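Local atomic coordinates of carboxylase (Deinococcus radiodurans, PDB entry 5H80), a protein that probably carboxylates biotin at the expense of ATP, as the biotin carboxylase domain of a single-chain bacterial carboxylase. Residues Q57-Y62 against A75-A80; L114-D119 against E316-L321; Q392-P397 against S446-A451. All coordinates share one frame; numbering follows the deposited sequence.

Contact 1. Residues Q57-Y62 against A75-A80; sequences QSVAVY and ADEAVA
Tyr62 lays its ring across the end of strand 77-80, where two alanines leave room for it. With CG between the backbone N and the carbonyl carbon (chi1 60°), the ring comes to rest with Ala80 CA over one face, 4.0 Å from the centroid, a CH-pi contact. Ala80 CB touches Tyr62 CZ at 3.7 Å and the methyl of Ala78 meets CE2 obliquely, while a water joins Tyr62 OH to Ala78 O. On the same face of the sheet the methyl of Ala60 meets that of Ala75; their CB atoms are modelled 3.3 Å apart, a value short enough to be doubtful. Glu48 of helix 42-53 touches both alanines. The opposite face carries Val59, Val61, Glu77 and Val79: Val59 lies alongside Glu77, and its CG1 reaches across to Val79 CG2 at 3.9 Å. Beyond that packing, the carboxylate of Glu77 turns to Arg34 in a salt bridge.

The strands pair in parallel as the two ends of a beta-alpha-beta unit, with helix 70-74 between them. Ala60 N bonds to Glu77 O at 2.9 Å and Val79 N to Ala60 O at 2.8 Å. Asp76 carries the pairing past the strand's start: its OD2 takes Ser58 N on the anti lone pair at 2.8 Å (165°), and its N bonds to Ser58 OG at 3.2 Å. Backbone bonds, the Tyr62 ring on two alanines and the valine packing therefore hold this strand, outermost of the sheet within the chain, and one aspartate clamps its entry from both backbone and side chain.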
ATOM      1  N   GLN A  57     -12.141  11.138 -17.363  1.00 27.46           N
ATOM      2  CA  GLN A  57     -13.007  10.029 -17.705  1.00 24.74           C
ATOM      3  C   GLN A  57     -12.352   8.987 -18.523  1.00 26.31           C
ATOM      4  O   GLN A  57     -11.492   9.327 -19.291  1.00 26.10           O
ATOM      5  CB  GLN A  57     -14.280  10.519 -18.434  1.00 27.49           C
ATOM      6  CG  GLN A  57     -15.131  11.398 -17.523  1.00 33.88           C
ATOM      7  CD  GLN A  57     -16.193  12.095 -18.302  1.00 42.74           C
ATOM      8  OE1 GLN A  57     -16.104  12.232 -19.547  1.00 36.13           O
ATOM      9  NE2 GLN A  57     -17.205  12.547 -17.593  1.00 49.54           N
ATOM     10  N   SER A  58     -12.768   7.719 -18.331  1.00 29.91           N
ATOM     11  CA  SER A  58     -12.231   6.639 -19.078  1.00 23.33           C
ATOM     12  C   SER A  58     -13.240   5.926 -19.957  1.00 24.13           C
ATOM     13  O   SER A  58     -14.355   5.651 -19.576  1.00 29.54           O
ATOM     14  CB  SER A  58     -11.543   5.564 -18.171  1.00 23.38           C
ATOM     15  OG  SER A  58     -12.444   4.959 -17.204  1.00 23.55           O
ATOM     16  N   VAL A  59     -12.722   5.492 -21.104  1.00 24.27           N
ATOM     17  CA  VAL A  59     -13.453   4.615 -22.007  1.00 24.78           C
ATOM     18  C   VAL A  59     -12.604   3.346 -22.183  1.00 25.89           C
ATOM     19  O   VAL A  59     -11.533   3.408 -22.712  1.00 27.79           O
ATOM     20  CB  VAL A  59     -13.758   5.364 -23.346  1.00 25.08           C
ATOM     21  CG1 VAL A  59     -14.464   4.384 -24.310  1.00 27.89           C
ATOM     22  CG2 VAL A  59     -14.457   6.748 -23.106  1.00 26.11           C
ATOM     23  N   ALA A  60     -13.118   2.217 -21.764  1.00 24.37           N
ATOM     24  CA  ALA A  60     -12.494   0.887 -21.943  1.00 22.97           C
ATOM     25  C   ALA A  60     -13.050   0.234 -23.217  1.00 26.58           C
ATOM     26  O   ALA A  60     -14.115   0.709 -23.774  1.00 26.70           O
ATOM     27  CB  ALA A  60     -12.719   0.042 -20.689  1.00 25.98           C
ATOM     28  N   VAL A  61     -12.321  -0.764 -23.705  1.00 27.74           N
ATOM     29  CA  VAL A  61     -12.789  -1.599 -24.796  1.00 24.82           C
ATOM     30  C   VAL A  61     -12.611  -3.056 -24.311  1.00 28.11           C
ATOM     31  O   VAL A  61     -11.682  -3.423 -23.506  1.00 26.80           O
ATOM     32  CB  VAL A  61     -12.067  -1.348 -26.156  1.00 27.43           C
ATOM     33  CG1 VAL A  61     -12.419   0.017 -26.783  1.00 29.01           C
ATOM     34  CG2 VAL A  61     -10.526  -1.523 -26.056  1.00 30.76           C
ATOM     35  N   TYR A  62     -13.446  -3.943 -24.796  1.00 22.11           N
ATOM     36  CA  TYR A  62     -13.369  -5.332 -24.499  1.00 22.84           C
ATOM     37  C   TYR A  62     -13.831  -6.236 -25.634  1.00 25.12           C
ATOM     38  O   TYR A  62     -14.723  -5.850 -26.430  1.00 25.50           O
ATOM     39  CB  TYR A  62     -14.137  -5.749 -23.192  1.00 22.95           C
ATOM     40  CG  TYR A  62     -15.608  -5.442 -23.238  1.00 25.12           C
ATOM     41  CD1 TYR A  62     -16.502  -6.471 -23.412  1.00 28.63           C
ATOM     42  CD2 TYR A  62     -16.154  -4.105 -23.187  1.00 26.28           C
ATOM     43  CE1 TYR A  62     -17.846  -6.238 -23.580  1.00 26.51           C
ATOM     44  CE2 TYR A  62     -17.567  -3.873 -23.280  1.00 29.10           C
ATOM     45  CZ  TYR A  62     -18.374  -4.971 -23.454  1.00 27.88           C
ATOM     46  OH  TYR A  62     -19.717  -4.827 -23.605  1.00 27.56           O
ATOM     47  N   ALA A  75     -14.252   0.871 -15.933  1.00 24.96           N
ATOM     48  CA  ALA A  75     -14.291   2.079 -16.695  1.00 26.16           C
ATOM     49  C   ALA A  75     -15.560   2.932 -16.443  1.00 32.98           C
ATOM     50  O   ALA A  75     -16.625   2.430 -15.970  1.00 30.04           O
ATOM     51  CB  ALA A  75     -14.208   1.661 -18.168  1.00 29.53           C
ATOM     52  N   ASP A  76     -15.501   4.173 -16.822  1.00 31.06           N
ATOM     53  CA  ASP A  76     -16.709   5.026 -16.750  1.00 33.65           C
ATOM     54  C   ASP A  76     -17.633   4.562 -17.847  1.00 35.91           C
ATOM     55  O   ASP A  76     -18.843   4.632 -17.730  1.00 34.32           O
ATOM     56  CB  ASP A  76     -16.440   6.503 -16.925  1.00 33.36           C
ATOM     57  CG  ASP A  76     -15.571   7.041 -15.845  1.00 42.45           C
ATOM     58  OD1 ASP A  76     -15.980   6.948 -14.671  1.00 34.92           O
ATOM     59  OD2 ASP A  76     -14.470   7.510 -16.173  1.00 29.65           O
ATOM     60  N   GLU A  77     -17.042   4.115 -18.940  1.00 28.13           N
ATOM     61  CA  GLU A  77     -17.902   3.521 -19.985  1.00 29.96           C
ATOM     62  C   GLU A  77     -17.057   2.511 -20.727  1.00 27.38           C
ATOM     63  O   GLU A  77     -15.833   2.729 -20.857  1.00 29.64           O
ATOM     64  CB  GLU A  77     -18.539   4.587 -20.814  1.00 31.75           C
ATOM     65  CG  GLU A  77     -17.844   4.963 -22.070  1.00 35.95           C
ATOM     66  CD  GLU A  77     -18.570   6.141 -22.776  1.00 42.29           C
ATOM     67  OE1 GLU A  77     -18.165   7.313 -22.538  1.00 40.11           O
ATOM     68  OE2 GLU A  77     -19.564   5.857 -23.528  1.00 48.93           O
ATOM     69  N   ALA A  78     -17.641   1.351 -21.026  1.00 30.22           N
ATOM     70  CA  ALA A  78     -16.952   0.319 -21.736  1.00 29.01           C
ATOM     71  C   ALA A  78     -17.657   0.017 -23.037  1.00 32.82           C
ATOM     72  O   ALA A  78     -18.909  -0.170 -23.043  1.00 30.54           O
ATOM     73  CB  ALA A  78     -16.827  -0.940 -20.904  1.00 29.03           C
ATOM     74  N   VAL A  79     -16.820  -0.128 -24.088  1.00 28.69           N
ATOM     75  CA  VAL A  79     -17.288  -0.247 -25.489  1.00 30.23           C
ATOM     76  C   VAL A  79     -16.888  -1.624 -26.089  1.00 28.57           C
ATOM     77  O   VAL A  79     -15.706  -2.008 -26.131  1.00 25.30           O
ATOM     78  CB  VAL A  79     -16.754   0.906 -26.324  1.00 30.60           C
ATOM     79  CG1 VAL A  79     -17.147   0.728 -27.805  1.00 33.51           C
ATOM     80  CG2 VAL A  79     -17.318   2.212 -25.779  1.00 31.71           C
ATOM     81  N   ALA A  80     -17.865  -2.435 -26.460  1.00 29.60           N
ATOM     82  CA  ALA A  80     -17.537  -3.792 -27.015  1.00 27.54           C
ATOM     83  C   ALA A  80     -16.832  -3.708 -28.373  1.00 26.29           C
ATOM     84  O   ALA A  80     -17.311  -2.954 -29.224  1.00 32.29           O
ATOM     85  CB  ALA A  80     -18.848  -4.597 -27.155  1.00 34.90           C
TER
HETATM   86  O   HOH W   1     -20.441  -2.220 -23.906  1.00 32.33           O

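Contact 2. Residues L114-D119 against E316-L321; sequences LSENAD and EANPRL
Glu116 and Arg320 form the salt bridge that joins the N-terminal region to the ATP-grasp part of the chain. Arg320 NE meets Glu116 OE2 at 2.7 Å (162°), on the anti side of the carboxylate, and the two flat groups are turned only 20° apart. The sequence of 316-321 resembles the E-x-N-x-R segment that lines the active site in related biotin carboxylases, so this pair probably lies close to it. A water reinforces the bridge from the edge of the guanidinium, standing 2.7 Å from both Arg320 NH2 and Glu116 OE2. Arg320 NH1 bonds to Leu321 O at 3.0 Å, nearly in the guanidinium plane, so NE, NH1 and NH2 each have a partner, which should restrain the group's rotation.

Farther out, a chi1 of 41° tucks Arg320 CG in over its own backbone, and the extended chain beyond it carries CD past Ser115 OG at 3.4 Å. That hydroxyl has its polar partner elsewhere, in Gly112 O. Pro319, the centre of an inverse gamma turn, crosses the Glu116 side chain at about a right angle with its CD 3.9 Å from OE2, and Tyr111 packs on Arg320. Asn318 CB lies over one face of the guanidinium, towards its rim. The facing segment is itself a turn: Leu114 to Asn117 form a type I beta turn, and Asn117 N-caps helix 118-126 through Phe120 N. Between the two turns a single water donates to two backbone carbonyls, Ser115 O and Pro319 O, each 2.8 Å away.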
ATOM      1  N   LEU A 114      -0.423  -2.031 -28.907  1.00 34.04           N
ATOM      2  CA  LEU A 114      -0.007  -0.980 -29.867  1.00 37.13           C
ATOM      3  C   LEU A 114       0.842   0.089 -29.211  1.00 28.67           C
ATOM      4  O   LEU A 114       1.110   1.138 -29.787  1.00 27.65           O
ATOM      5  CB  LEU A 114      -1.293  -0.380 -30.478  1.00 38.52           C
ATOM      6  CG  LEU A 114      -2.158  -1.363 -31.273  1.00 39.36           C
ATOM      7  CD1 LEU A 114      -3.413  -0.704 -31.814  1.00 44.73           C
ATOM      8  CD2 LEU A 114      -1.395  -2.063 -32.395  1.00 37.44           C
ATOM      9  N   SER A 115       1.345  -0.171 -27.975  1.00 29.00           N
ATOM     10  CA  SER A 115       2.182   0.835 -27.328  1.00 29.10           C
ATOM     11  C   SER A 115       3.507   1.224 -27.971  1.00 29.75           C
ATOM     12  O   SER A 115       4.031   2.248 -27.627  1.00 27.98           O
ATOM     13  CB  SER A 115       2.495   0.495 -25.870  1.00 28.74           C
ATOM     14  OG  SER A 115       3.059  -0.795 -25.745  1.00 30.54           O
ATOM     15  N   GLU A 116       4.049   0.412 -28.883  1.00 24.29           N
ATOM     16  CA  GLU A 116       5.261   0.734 -29.509  1.00 30.47           C
ATOM     17  C   GLU A 116       5.073   0.960 -30.967  1.00 33.56           C
ATOM     18  O   GLU A 116       6.022   1.206 -31.627  1.00 33.78           O
ATOM     19  CB  GLU A 116       6.238  -0.449 -29.278  1.00 29.89           C
ATOM     20  CG  GLU A 116       6.608  -0.584 -27.792  1.00 35.12           C
ATOM     21  CD  GLU A 116       7.770  -1.547 -27.571  1.00 46.74           C
ATOM     22  OE1 GLU A 116       8.357  -2.110 -28.561  1.00 45.61           O
ATOM     23  OE2 GLU A 116       8.134  -1.731 -26.390  1.00 44.00           O
ATOM     24  N   ASN A 117       3.803   0.996 -31.402  1.00 33.79           N
ATOM     25  CA  ASN A 117       3.468   1.171 -32.825  1.00 35.67           C
ATOM     26  C   ASN A 117       3.380   2.638 -33.267  1.00 33.62           C
ATOM     27  O   ASN A 117       2.380   3.365 -33.009  1.00 33.11           O
ATOM     28  CB  ASN A 117       2.218   0.453 -33.084  1.00 31.44           C
ATOM     29  CG  ASN A 117       1.949   0.263 -34.538  1.00 37.42           C
ATOM     30  OD1 ASN A 117       1.785   1.207 -35.268  1.00 33.31           O
ATOM     31  ND2 ASN A 117       2.022  -0.982 -34.975  1.00 40.13           N
ATOM     32  N   ALA A 118       4.411   3.094 -33.950  1.00 32.90           N
ATOM     33  CA  ALA A 118       4.510   4.478 -34.318  1.00 31.96           C
ATOM     34  C   ALA A 118       3.373   4.957 -35.320  1.00 29.07           C
ATOM     35  O   ALA A 118       2.913   6.107 -35.334  1.00 31.55           O
ATOM     36  CB  ALA A 118       5.856   4.739 -34.906  1.00 33.88           C
ATOM     37  N   ASP A 119       3.014   4.081 -36.238  1.00 30.56           N
ATOM     38  CA  ASP A 119       1.934   4.414 -37.183  1.00 31.42           C
ATOM     39  C   ASP A 119       0.618   4.690 -36.449  1.00 27.24           C
ATOM     40  O   ASP A 119      -0.141   5.597 -36.803  1.00 29.60           O
ATOM     41  CB  ASP A 119       1.641   3.218 -38.081  1.00 39.22           C
ATOM     42  CG  ASP A 119       2.538   3.140 -39.293  1.00 40.37           C
ATOM     43  OD1 ASP A 119       3.258   4.097 -39.577  1.00 41.39           O
ATOM     44  OD2 ASP A 119       2.456   2.082 -39.955  1.00 47.11           O
ATOM     45  N   GLU A 316      18.012  -2.337 -24.483  1.00 27.62           N
ATOM     46  CA  GLU A 316      16.642  -2.026 -25.003  1.00 31.36           C
ATOM     47  C   GLU A 316      16.183  -0.752 -24.397  1.00 31.50           C
ATOM     48  O   GLU A 316      16.356  -0.563 -23.154  1.00 29.99           O
ATOM     49  CB  GLU A 316      15.607  -3.142 -24.625  1.00 28.92           C
ATOM     50  CG  GLU A 316      14.285  -3.152 -25.375  1.00 47.43           C
ATOM     51  CD  GLU A 316      14.153  -4.220 -26.452  1.00 45.61           C
ATOM     52  OE1 GLU A 316      15.138  -4.998 -26.663  1.00 61.75           O
ATOM     53  OE2 GLU A 316      13.014  -4.300 -27.026  1.00 56.09           O
ATOM     54  N   ALA A 317      15.495   0.045 -25.218  1.00 28.29           N
ATOM     55  CA  ALA A 317      14.795   1.228 -24.772  1.00 27.14           C
ATOM     56  C   ALA A 317      13.295   0.936 -24.966  1.00 31.80           C
ATOM     57  O   ALA A 317      12.819   0.590 -26.073  1.00 29.20           O
ATOM     58  CB  ALA A 317      15.255   2.458 -25.475  1.00 32.55           C
ATOM     59  N   ASN A 318      12.541   0.847 -23.867  1.00 21.83           N
ATOM     60  CA  ASN A 318      11.108   0.583 -23.972  1.00 26.09           C
ATOM     61  C   ASN A 318      10.383   1.893 -23.787  1.00 27.03           C
ATOM     62  O   ASN A 318      10.274   2.419 -22.630  1.00 24.28           O
ATOM     63  CB  ASN A 318      10.627  -0.435 -22.922  1.00 30.46           C
ATOM     64  CG  ASN A 318      11.470  -1.692 -22.877  1.00 37.81           C
ATOM     65  OD1 ASN A 318      12.014  -2.091 -21.828  1.00 46.94           O
ATOM     66  ND2 ASN A 318      11.552  -2.328 -23.946  1.00 31.55           N
ATOM     67  N   PRO A 319       9.841   2.429 -24.873  1.00 28.81           N
ATOM     68  CA  PRO A 319       9.334   3.793 -24.849  1.00 25.49           C
ATOM     69  C   PRO A 319       7.872   3.876 -24.337  1.00 22.37           C
ATOM     70  O   PRO A 319       6.981   4.422 -25.067  1.00 23.44           O
ATOM     71  CB  PRO A 319       9.435   4.202 -26.340  1.00 26.80           C
ATOM     72  CG  PRO A 319       9.114   2.945 -27.048  1.00 25.62           C
ATOM     73  CD  PRO A 319       9.700   1.803 -26.213  1.00 26.13           C
ATOM     74  N   ARG A 320       7.625   3.346 -23.155  1.00 24.82           N
ATOM     75  CA  ARG A 320       6.269   3.132 -22.645  1.00 28.41           C
ATOM     76  C   ARG A 320       6.338   2.872 -21.169  1.00 24.58           C
ATOM     77  O   ARG A 320       7.430   2.632 -20.703  1.00 24.01           O
ATOM     78  CB  ARG A 320       5.632   1.933 -23.354  1.00 26.92           C
ATOM     79  CG  ARG A 320       6.588   0.755 -23.551  1.00 26.67           C
ATOM     80  CD  ARG A 320       5.878  -0.496 -23.896  1.00 29.93           C
ATOM     81  NE  ARG A 320       6.806  -1.651 -24.002  1.00 29.84           N
ATOM     82  CZ  ARG A 320       7.149  -2.432 -22.961  1.00 31.99           C
ATOM     83  NH1 ARG A 320       6.628  -2.228 -21.692  1.00 28.99           N
ATOM     84  NH2 ARG A 320       7.971  -3.459 -23.141  1.00 36.15           N
ATOM     85  N   LEU A 321       5.153   2.802 -20.542  1.00 26.78           N
ATOM     86  CA  LEU A 321       4.947   2.179 -19.247  1.00 25.00           C
ATOM     87  C   LEU A 321       5.404   0.737 -19.290  1.00 29.52           C
ATOM     88  O   LEU A 321       5.337   0.062 -20.331  1.00 25.77           O
ATOM     89  CB  LEU A 321       3.501   2.231 -18.800  1.00 24.58           C
ATOM     90  CG  LEU A 321       3.078   1.821 -17.365  1.00 21.08           C
ATOM     91  CD1 LEU A 321       3.633   2.810 -16.346  1.00 25.69           C
ATOM     92  CD2 LEU A 321       1.586   1.766 -17.307  1.00 22.00           C
TER
HETATM   93  O   HOH W   2       4.339   4.447 -25.864  1.00 25.23           O
HETATM   94  O   HOH W   3      10.944  -2.052 -26.575  1.00 34.58           O
HETATM   95  O   HOH W   4       8.475  -4.298 -25.692  1.00 46.47           O

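Contact 3. Residues Q392-P397 against S446-A451; sequences QTFTPP and SEFQIA
A classic beta bulge opens this two-stranded antiparallel pairing in the C-terminal region: Gln392 and Thr393 both face Ala451. Gln392 N and Thr393 N reach Ala451 O from the same face of its plane, at 2.6 and 3.2 Å. Past the bulge Thr395 and Gln449 make a hydrogen-bonded pair, with Thr395 N to Gln449 O at 2.9 Å. Phe394 has its CG anti to the backbone N (chi1 -164°), which sets its ring beside Ile450, its non-hydrogen-bonded partner, and before the edge of Phe448. This T-shaped stack has centroids 5.2 Å apart and planes at 68°. Over one face of Phe448 sit Pro396 CA and Pro397 CD, 3.8 and 3.9 Å from its centroid; Ile450 CD1 lies over the opposite face. Replacing Phe448 by an alanine is likely to open a gap beside both prolines and leave the Phe394 face without its edge-on partner. Thr409 of the second subunit bonds to Gln449 NE2, and Arg49 of the same subunit forms a salt bridge with Glu447. Phe448 packs on Leu457 of helix 457-465 and on Ala423 and Val425 of strand 421-429, while strand 402-406 touches Phe394 and both prolines.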
ATOM      1  N   GLN A 392     -12.404 -20.063  -9.040  1.00 38.10           N
ATOM      2  CA  GLN A 392     -13.423 -20.332  -8.020  1.00 39.35           C
ATOM      3  C   GLN A 392     -13.291 -19.649  -6.700  1.00 40.96           C
ATOM      4  O   GLN A 392     -14.307 -19.318  -6.062  1.00 37.31           O
ATOM      5  CB  GLN A 392     -13.573 -21.879  -7.797  1.00 48.57           C
ATOM      6  CG  GLN A 392     -14.390 -22.495  -8.924  1.00 57.78           C
ATOM      7  CD  GLN A 392     -14.061 -23.926  -9.267  1.00 67.13           C
ATOM      8  OE1 GLN A 392     -13.300 -24.610  -8.578  1.00 71.38           O
ATOM      9  NE2 GLN A 392     -14.636 -24.388 -10.366  1.00 73.70           N
ATOM     10  N   THR A 393     -12.051 -19.454  -6.294  1.00 39.71           N
ATOM     11  CA  THR A 393     -11.695 -18.764  -5.103  1.00 45.35           C
ATOM     12  C   THR A 393     -10.493 -17.911  -5.540  1.00 35.43           C
ATOM     13  O   THR A 393      -9.599 -18.370  -6.291  1.00 29.29           O
ATOM     14  CB  THR A 393     -11.289 -19.731  -3.972  1.00 48.56           C
ATOM     15  OG1 THR A 393     -12.353 -20.664  -3.775  1.00 48.48           O
ATOM     16  CG2 THR A 393     -11.038 -19.001  -2.684  1.00 46.38           C
ATOM     17  N   PHE A 394     -10.569 -16.678  -5.129  1.00 35.49           N
ATOM     18  CA  PHE A 394      -9.528 -15.697  -5.469  1.00 34.60           C
ATOM     19  C   PHE A 394      -9.519 -14.601  -4.420  1.00 32.70           C
ATOM     20  O   PHE A 394     -10.376 -13.760  -4.416  1.00 31.66           O
ATOM     21  CB  PHE A 394      -9.808 -15.122  -6.881  1.00 36.25           C
ATOM     22  CG  PHE A 394      -8.630 -14.406  -7.475  1.00 31.27           C
ATOM     23  CD1 PHE A 394      -7.583 -15.106  -8.092  1.00 39.18           C
ATOM     24  CD2 PHE A 394      -8.539 -13.012  -7.389  1.00 33.69           C
ATOM     25  CE1 PHE A 394      -6.510 -14.435  -8.662  1.00 39.61           C
ATOM     26  CE2 PHE A 394      -7.431 -12.324  -7.933  1.00 30.03           C
ATOM     27  CZ  PHE A 394      -6.437 -13.052  -8.590  1.00 33.24           C
ATOM     28  N   THR A 395      -8.537 -14.622  -3.507  1.00 34.04           N
ATOM     29  CA  THR A 395      -8.510 -13.736  -2.339  1.00 35.49           C
ATOM     30  C   THR A 395      -7.022 -13.372  -2.204  1.00 30.32           C
ATOM     31  O   THR A 395      -6.244 -14.103  -1.617  1.00 27.56           O
ATOM     32  CB  THR A 395      -9.036 -14.393  -1.079  1.00 43.78           C
ATOM     33  OG1 THR A 395     -10.335 -14.945  -1.381  1.00 41.71           O
ATOM     34  CG2 THR A 395      -9.157 -13.388   0.020  1.00 45.89           C
ATOM     35  N   PRO A 396      -6.659 -12.289  -2.883  1.00 27.63           N
ATOM     36  CA  PRO A 396      -5.226 -11.868  -2.862  1.00 27.73           C
ATOM     37  C   PRO A 396      -4.828 -11.402  -1.462  1.00 23.94           C
ATOM     38  O   PRO A 396      -5.681 -11.062  -0.667  1.00 28.35           O
ATOM     39  CB  PRO A 396      -5.187 -10.703  -3.880  1.00 31.84           C
ATOM     40  CG  PRO A 396      -6.363 -10.944  -4.750  1.00 28.17           C
ATOM     41  CD  PRO A 396      -7.445 -11.462  -3.823  1.00 33.03           C
ATOM     42  N   PRO A 397      -3.513 -11.424  -1.160  1.00 25.72           N
ATOM     43  CA  PRO A 397      -2.973 -10.909   0.068  1.00 22.45           C
ATOM     44  C   PRO A 397      -3.240  -9.452   0.250  1.00 24.00           C
ATOM     45  O   PRO A 397      -3.404  -8.751  -0.711  1.00 23.83           O
ATOM     46  CB  PRO A 397      -1.451 -11.161  -0.030  1.00 25.25           C
ATOM     47  CG  PRO A 397      -1.213 -11.323  -1.463  1.00 24.28           C
ATOM     48  CD  PRO A 397      -2.466 -11.737  -2.143  1.00 22.01           C
ATOM     49  N   SER A 446       1.823 -16.671   0.464  1.00 28.21           N
ATOM     50  CA  SER A 446       1.245 -17.847   1.121  1.00 30.50           C
ATOM     51  C   SER A 446      -0.140 -17.534   1.519  1.00 25.32           C
ATOM     52  O   SER A 446      -0.959 -18.516   1.714  1.00 28.64           O
ATOM     53  CB  SER A 446       2.069 -18.207   2.367  1.00 25.36           C
ATOM     54  OG  SER A 446       1.801 -17.290   3.472  1.00 24.98           O
ATOM     55  N   GLU A 447      -0.550 -16.254   1.543  1.00 26.59           N
ATOM     56  CA  GLU A 447      -1.926 -15.869   1.828  1.00 29.56           C
ATOM     57  C   GLU A 447      -2.778 -15.705   0.582  1.00 32.26           C
ATOM     58  O   GLU A 447      -3.932 -15.328   0.662  1.00 34.16           O
ATOM     59  CB  GLU A 447      -1.946 -14.549   2.651  1.00 31.45           C
ATOM     60  CG  GLU A 447      -1.565 -14.763   4.088  1.00 31.60           C
ATOM     61  CD  GLU A 447      -1.325 -13.553   4.997  1.00 35.26           C
ATOM     62  OE1 GLU A 447      -1.676 -12.397   4.633  1.00 33.83           O
ATOM     63  OE2 GLU A 447      -0.675 -13.794   6.097  1.00 37.29           O
ATOM     64  N   PHE A 448      -2.196 -15.945  -0.583  1.00 28.87           N
ATOM     65  CA  PHE A 448      -2.948 -15.884  -1.823  1.00 26.92           C
ATOM     66  C   PHE A 448      -3.723 -17.172  -2.131  1.00 30.07           C
ATOM     67  O   PHE A 448      -3.148 -18.140  -2.597  1.00 30.53           O
ATOM     68  CB  PHE A 448      -2.004 -15.553  -2.972  1.00 24.75           C
ATOM     69  CG  PHE A 448      -2.618 -14.746  -4.107  1.00 25.23           C
ATOM     70  CD1 PHE A 448      -1.759 -13.932  -4.829  1.00 23.21           C
ATOM     71  CD2 PHE A 448      -3.981 -14.803  -4.507  1.00 25.67           C
ATOM     72  CE1 PHE A 448      -2.198 -13.156  -5.902  1.00 25.01           C
ATOM     73  CE2 PHE A 448      -4.459 -14.037  -5.620  1.00 27.21           C
ATOM     74  CZ  PHE A 448      -3.554 -13.183  -6.307  1.00 28.58           C
ATOM     75  N   GLN A 449      -5.022 -17.077  -1.937  1.00 30.83           N
ATOM     76  CA  GLN A 449      -5.959 -18.257  -2.072  1.00 34.78           C
ATOM     77  C   GLN A 449      -6.482 -18.170  -3.473  1.00 29.47           C
ATOM     78  O   GLN A 449      -7.114 -17.176  -3.806  1.00 32.55           O
ATOM     79  CB  GLN A 449      -7.159 -18.109  -1.147  1.00 37.87           C
ATOM     80  CG  GLN A 449      -6.903 -18.003   0.322  1.00 48.45           C
ATOM     81  CD  GLN A 449      -8.189 -18.095   1.108  1.00 56.12           C
ATOM     82  OE1 GLN A 449      -8.787 -19.168   1.218  1.00 65.34           O
ATOM     83  NE2 GLN A 449      -8.630 -16.973   1.656  1.00 56.71           N
ATOM     84  N   ILE A 450      -6.060 -19.105  -4.312  1.00 32.50           N
ATOM     85  CA  ILE A 450      -6.605 -19.290  -5.602  1.00 35.23           C
ATOM     86  C   ILE A 450      -7.102 -20.757  -5.702  1.00 34.35           C
ATOM     87  O   ILE A 450      -6.360 -21.665  -5.365  1.00 40.31           O
ATOM     88  CB  ILE A 450      -5.556 -18.995  -6.700  1.00 37.18           C
ATOM     89  CG1 ILE A 450      -4.954 -17.606  -6.438  1.00 36.18           C
ATOM     90  CG2 ILE A 450      -6.197 -19.027  -8.081  1.00 43.52           C
ATOM     91  CD1 ILE A 450      -3.893 -17.191  -7.425  1.00 38.52           C
ATOM     92  N   ALA A 451      -8.340 -20.924  -6.154  1.00 34.99           N
ATOM     93  CA  ALA A 451      -8.892 -22.257  -6.520  1.00 36.95           C
ATOM     94  C   ALA A 451      -9.582 -22.219  -7.897  1.00 31.07           C
ATOM     95  O   ALA A 451     -10.192 -21.194  -8.256  1.00 35.18           O
ATOM     96  CB  ALA A 451      -9.848 -22.716  -5.431  1.00 39.04           C
TER
HETATM   97  O   HOH W   5     -10.895 -15.730   1.570  1.00 50.67           O
HETATM   98  O   HOH W   6      -5.505 -12.996   1.689  1.00 32.11           O

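Overall arrangement
Contact 2 is the buried one, its centre about 11 Å from the centre of the chain; contacts 1 and 3 lie about 24 Å out and are partly exposed. Contact 1 joins segments 13 residues apart in the N-terminal region and contact 3 segments 49 apart in the C-terminal region, whereas contact 2 spans nearly 200 residues to tie two regions together. Contacts 1 and 3 rest on backbone pairing, parallel in one and antiparallel in the other, while contact 2 relies on charge and water. Only contact 3 meets the second subunit. The centres of contacts 1 and 2 lie about 22 Å apart, of 1 and 3 about 27 Å, and of 2 and 3 about 33 Å.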